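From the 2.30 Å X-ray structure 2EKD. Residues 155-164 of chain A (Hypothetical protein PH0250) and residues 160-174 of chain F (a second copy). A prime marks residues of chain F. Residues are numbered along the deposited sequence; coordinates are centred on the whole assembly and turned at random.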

# COMPACT_ATOMS: atom_id res chain seq x y z
N VAL A 155 12.03 2.28 22.16
CA VAL A 155 11.52 2.76 20.88
C VAL A 155 10.07 2.38 20.66
O VAL A 155 9.67 1.24 20.93
CB VAL A 155 12.33 2.21 19.66
CG1 VAL A 155 13.79 2.55 19.81
CG2 VAL A 155 12.13 0.70 19.52
N ASN A 156 9.28 3.34 20.19
CA ASN A 156 7.89 3.06 19.90
C ASN A 156 7.95 2.27 18.60
O ASN A 156 8.24 2.81 17.53
CB ASN A 156 7.10 4.35 19.69
CG ASN A 156 5.63 4.09 19.45
OD1 ASN A 156 5.27 3.20 18.68
ND2 ASN A 156 4.77 4.88 20.09
N ARG A 157 7.70 0.97 18.71
CA ARG A 157 7.76 0.05 17.58
C ARG A 157 6.92 0.42 16.36
O ARG A 157 7.43 0.40 15.25
CB ARG A 157 7.38 -1.36 18.05
CG ARG A 157 7.50 -2.41 16.97
CD ARG A 157 6.76 -3.69 17.33
NE ARG A 157 7.01 -4.72 16.33
CZ ARG A 157 6.72 -4.58 15.04
NH1 ARG A 157 6.16 -3.45 14.60
NH2 ARG A 157 7.00 -5.55 14.18
N ASN A 158 5.65 0.74 16.56
CA ASN A 158 4.78 1.09 15.44
C ASN A 158 5.24 2.34 14.70
O ASN A 158 5.14 2.41 13.47
CB ASN A 158 3.33 1.26 15.91
CG ASN A 158 2.76 -0.03 16.48
OD1 ASN A 158 3.11 -1.12 16.02
ND2 ASN A 158 1.89 0.09 17.48
N VAL A 159 5.76 3.32 15.44
CA VAL A 159 6.24 4.53 14.80
C VAL A 159 7.30 4.19 13.76
O VAL A 159 7.19 4.58 12.60
CB VAL A 159 6.84 5.51 15.83
CG1 VAL A 159 7.72 6.54 15.12
CG2 VAL A 159 5.72 6.22 16.60
N ILE A 160 8.33 3.45 14.18
CA ILE A 160 9.41 3.08 13.27
C ILE A 160 8.92 2.20 12.13
O ILE A 160 9.14 2.50 10.95
CB ILE A 160 10.55 2.32 14.01
CG1 ILE A 160 11.22 3.24 15.03
CG2 ILE A 160 11.58 1.81 13.01
CD1 ILE A 160 12.38 2.60 15.77
N GLU A 161 8.26 1.10 12.48
CA GLU A 161 7.75 0.15 11.50
C GLU A 161 6.86 0.78 10.44
O GLU A 161 7.01 0.50 9.25
CB GLU A 161 6.98 -0.96 12.21
CG GLU A 161 6.46 -2.03 11.27
CD GLU A 161 5.52 -2.98 11.98
OE1 GLU A 161 4.50 -2.51 12.53
OE2 GLU A 161 5.80 -4.20 11.99
N LYS A 162 5.94 1.63 10.87
CA LYS A 162 5.02 2.28 9.95
C LYS A 162 5.67 3.37 9.11
O LYS A 162 5.16 3.74 8.06
CB LYS A 162 3.83 2.85 10.72
CG LYS A 162 2.94 1.76 11.31
CD LYS A 162 1.91 2.32 12.26
CE LYS A 162 0.94 1.24 12.72
NZ LYS A 162 -0.06 1.77 13.68
N HIS A 163 6.81 3.89 9.57
CA HIS A 163 7.50 4.92 8.80
C HIS A 163 8.51 4.29 7.86
O HIS A 163 8.65 4.71 6.71
CB HIS A 163 8.23 5.90 9.72
CG HIS A 163 9.09 6.89 8.99
ND1 HIS A 163 8.57 7.91 8.24
CD2 HIS A 163 10.43 7.00 8.91
CE1 HIS A 163 9.55 8.62 7.71
NE2 HIS A 163 10.70 8.09 8.11
N SER A 164 9.23 3.28 8.35
CA SER A 164 10.23 2.58 7.55
C SER A 164 10.48 1.19 8.11
O SER A 164 11.35 0.99 8.95
CB SER A 164 11.54 3.36 7.53
OG SER A 164 12.51 2.66 6.77
N ILE F 160 -6.78 10.31 11.54
CA ILE F 160 -5.36 10.38 11.88
C ILE F 160 -4.64 9.11 11.43
O ILE F 160 -3.58 9.16 10.81
CB ILE F 160 -5.14 10.54 13.41
CG1 ILE F 160 -5.79 11.82 13.92
CG2 ILE F 160 -3.65 10.55 13.71
CD1 ILE F 160 -5.66 12.03 15.43
N GLU F 161 -5.24 7.96 11.73
CA GLU F 161 -4.68 6.66 11.37
C GLU F 161 -4.39 6.54 9.88
O GLU F 161 -3.29 6.14 9.48
CB GLU F 161 -5.65 5.57 11.82
CG GLU F 161 -5.41 4.17 11.25
CD GLU F 161 -4.14 3.53 11.74
OE1 GLU F 161 -3.85 3.62 12.96
OE2 GLU F 161 -3.43 2.91 10.92
N LYS F 162 -5.35 6.90 9.04
CA LYS F 162 -5.19 6.80 7.60
C LYS F 162 -4.30 7.89 6.99
O LYS F 162 -3.73 7.69 5.91
CB LYS F 162 -6.57 6.79 6.93
CG LYS F 162 -7.45 5.66 7.46
CD LYS F 162 -8.85 5.69 6.86
CE LYS F 162 -9.74 4.61 7.46
NZ LYS F 162 -9.12 3.25 7.36
N HIS F 163 -4.17 9.02 7.66
CA HIS F 163 -3.31 10.10 7.17
C HIS F 163 -1.86 9.77 7.53
O HIS F 163 -0.96 9.87 6.70
CB HIS F 163 -3.70 11.44 7.80
CG HIS F 163 -2.77 12.56 7.45
ND1 HIS F 163 -2.70 13.09 6.18
CD2 HIS F 163 -1.90 13.27 8.20
CE1 HIS F 163 -1.82 14.07 6.16
NE2 HIS F 163 -1.32 14.20 7.38
N SER F 164 -1.64 9.40 8.79
CA SER F 164 -0.31 9.03 9.27
C SER F 164 -0.39 8.14 10.50
O SER F 164 -0.50 8.61 11.63
CB SER F 164 0.51 10.27 9.61
OG SER F 164 1.80 9.88 10.07
N SER F 165 -0.32 6.83 10.26
CA SER F 165 -0.39 5.85 11.33
C SER F 165 0.65 6.11 12.44
O SER F 165 0.35 5.94 13.62
CB SER F 165 -0.21 4.45 10.75
OG SER F 165 -0.85 3.48 11.56
N PRO F 166 1.88 6.50 12.07
CA PRO F 166 2.89 6.76 13.10
C PRO F 166 2.44 7.85 14.08
O PRO F 166 2.62 7.73 15.29
CB PRO F 166 4.11 7.19 12.29
CG PRO F 166 3.99 6.37 11.06
CD PRO F 166 2.50 6.50 10.73
N ILE F 167 1.85 8.91 13.53
CA ILE F 167 1.37 10.02 14.34
C ILE F 167 0.35 9.58 15.38
O ILE F 167 0.37 10.05 16.52
CB ILE F 167 0.75 11.11 13.45
CG1 ILE F 167 1.82 11.67 12.51
CG2 ILE F 167 0.13 12.20 14.31
CD1 ILE F 167 2.97 12.34 13.23
N LEU F 168 -0.55 8.67 15.00
CA LEU F 168 -1.55 8.19 15.94
C LEU F 168 -0.85 7.49 17.12
O LEU F 168 -1.19 7.73 18.27
CB LEU F 168 -2.51 7.22 15.25
CG LEU F 168 -3.60 6.65 16.17
CD1 LEU F 168 -4.41 7.80 16.79
CD2 LEU F 168 -4.52 5.72 15.37
N ASP F 169 0.11 6.63 16.81
CA ASP F 169 0.85 5.91 17.85
C ASP F 169 1.60 6.87 18.77
O ASP F 169 1.70 6.63 19.97
CB ASP F 169 1.83 4.93 17.22
CG ASP F 169 1.16 3.66 16.73
OD1 ASP F 169 0.72 2.85 17.59
OD2 ASP F 169 1.06 3.47 15.50
N LEU F 170 2.14 7.94 18.21
CA LEU F 170 2.86 8.92 19.01
C LEU F 170 1.88 9.62 19.95
O LEU F 170 2.19 9.86 21.11
CB LEU F 170 3.53 9.97 18.11
CG LEU F 170 5.00 9.85 17.73
CD1 LEU F 170 5.47 11.24 17.31
CD2 LEU F 170 5.85 9.36 18.90
N LEU F 171 0.70 9.95 19.42
CA LEU F 171 -0.34 10.63 20.19
C LEU F 171 -0.82 9.77 21.35
O LEU F 171 -0.98 10.26 22.47
CB LEU F 171 -1.54 10.94 19.28
CG LEU F 171 -2.10 12.36 19.23
CD1 LEU F 171 -3.42 12.32 18.49
CD2 LEU F 171 -2.29 12.93 20.63
N GLU F 172 -1.08 8.49 21.08
CA GLU F 172 -1.55 7.58 22.12
C GLU F 172 -0.48 7.40 23.19
O GLU F 172 -0.79 7.13 24.35
CB GLU F 172 -1.93 6.22 21.52
CG GLU F 172 -3.02 6.30 20.44
CD GLU F 172 -3.61 4.94 20.08
OE1 GLU F 172 -2.85 3.96 19.96
OE2 GLU F 172 -4.84 4.86 19.91
N GLU F 173 0.78 7.58 22.80
CA GLU F 173 1.90 7.44 23.72
C GLU F 173 1.98 8.58 24.75
O GLU F 173 2.18 8.33 25.94
CB GLU F 173 3.22 7.37 22.95
CG GLU F 173 4.43 7.08 23.83
CD GLU F 173 5.76 7.12 23.08
OE1 GLU F 173 5.84 6.64 21.92
OE2 GLU F 173 6.75 7.62 23.66
N VAL F 174 1.85 9.82 24.29
CA VAL F 174 1.97 10.97 25.18
C VAL F 174 0.81 11.24 26.13
O VAL F 174 0.99 11.93 27.13
CB VAL F 174 2.25 12.26 24.38
CG1 VAL F 174 3.51 12.08 23.53
CG2 VAL F 174 1.05 12.61 23.51

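How do the two helices meet? Helix 157-163 of chain A runs almost exactly antiparallel to helix 165-174 of chain F, at 172°, and their axes approach to 8.3 Å. The closest backbone register pairs Val159 with Pro166′, whose CA atoms lie 4.4 Å apart. Here the Val159 methyl CG2 rests 3.7 Å from Pro166′ O and packs 3.9 Å from Leu170′ CG, an apolar contact. That carbonyl is not left unpaired, because Leu170′ N donates to Pro166′ O at 3.0 Å within its own helix.

What does Asp169′ do with its two carboxylate oxygens? Its CA-to-CB bond points toward chain A, and each oxygen has its own donor there. Asn158 ND2 gives a hydrogen bond to Asp169′ OD1 at 3.0 Å, while Lys162 NZ forms a salt bridge with Asp169′ OD2 at 2.7 Å. Asn158 and Lys162 lie one helical turn apart, so both side chains leave the same side of their helix and reach the same carboxylate. A buried aspartate needs such partners, and here a full positive charge supplies one of them.

How does Lys162 reach this site, and what else does it bind? Its chi1 is m and its remaining chi angles are all t, so the chain is extended and carries the ammonium group into the hollow formed by Glu161′, Ser165′, Pro166′ and Asp169′. Near its base, Lys162 CB packs 3.5 Å from Pro166′ CG; at its tip, Lys162 NZ donates to Ser165′ OG at 2.8 Å as well as to the aspartate. Ser165′ OG therefore accepts from the lysine and in turn donates to Glu161′ OE2 at 2.7 Å. The short hydroxyl suits this relay, linking the ammonium to a glutamate whose other oxygen, Glu161′ OE1, stays 4.3 Å from Lys162 NZ and is hydrogen-bonded elsewhere in the structure.

Why is an asparagine well suited to position 156? It sits at the N-cap of the chain A helix and uses both ends of its amide. Asn156 OD1 accepts from Val159 N at 3.3 Å, capping a backbone NH in the helix's first turn, while Asn156 ND2 donates to Glu173′ OE1 at 2.8 Å with a nearly straight angle of 171°. The t rotamers at chi1 and chi2 of Glu173′ extend its carboxylate to meet that donor, and its second oxygen, OE2, is satisfied elsewhere in the structure. One buried side chain thus both caps a helix and ties it to the other chain.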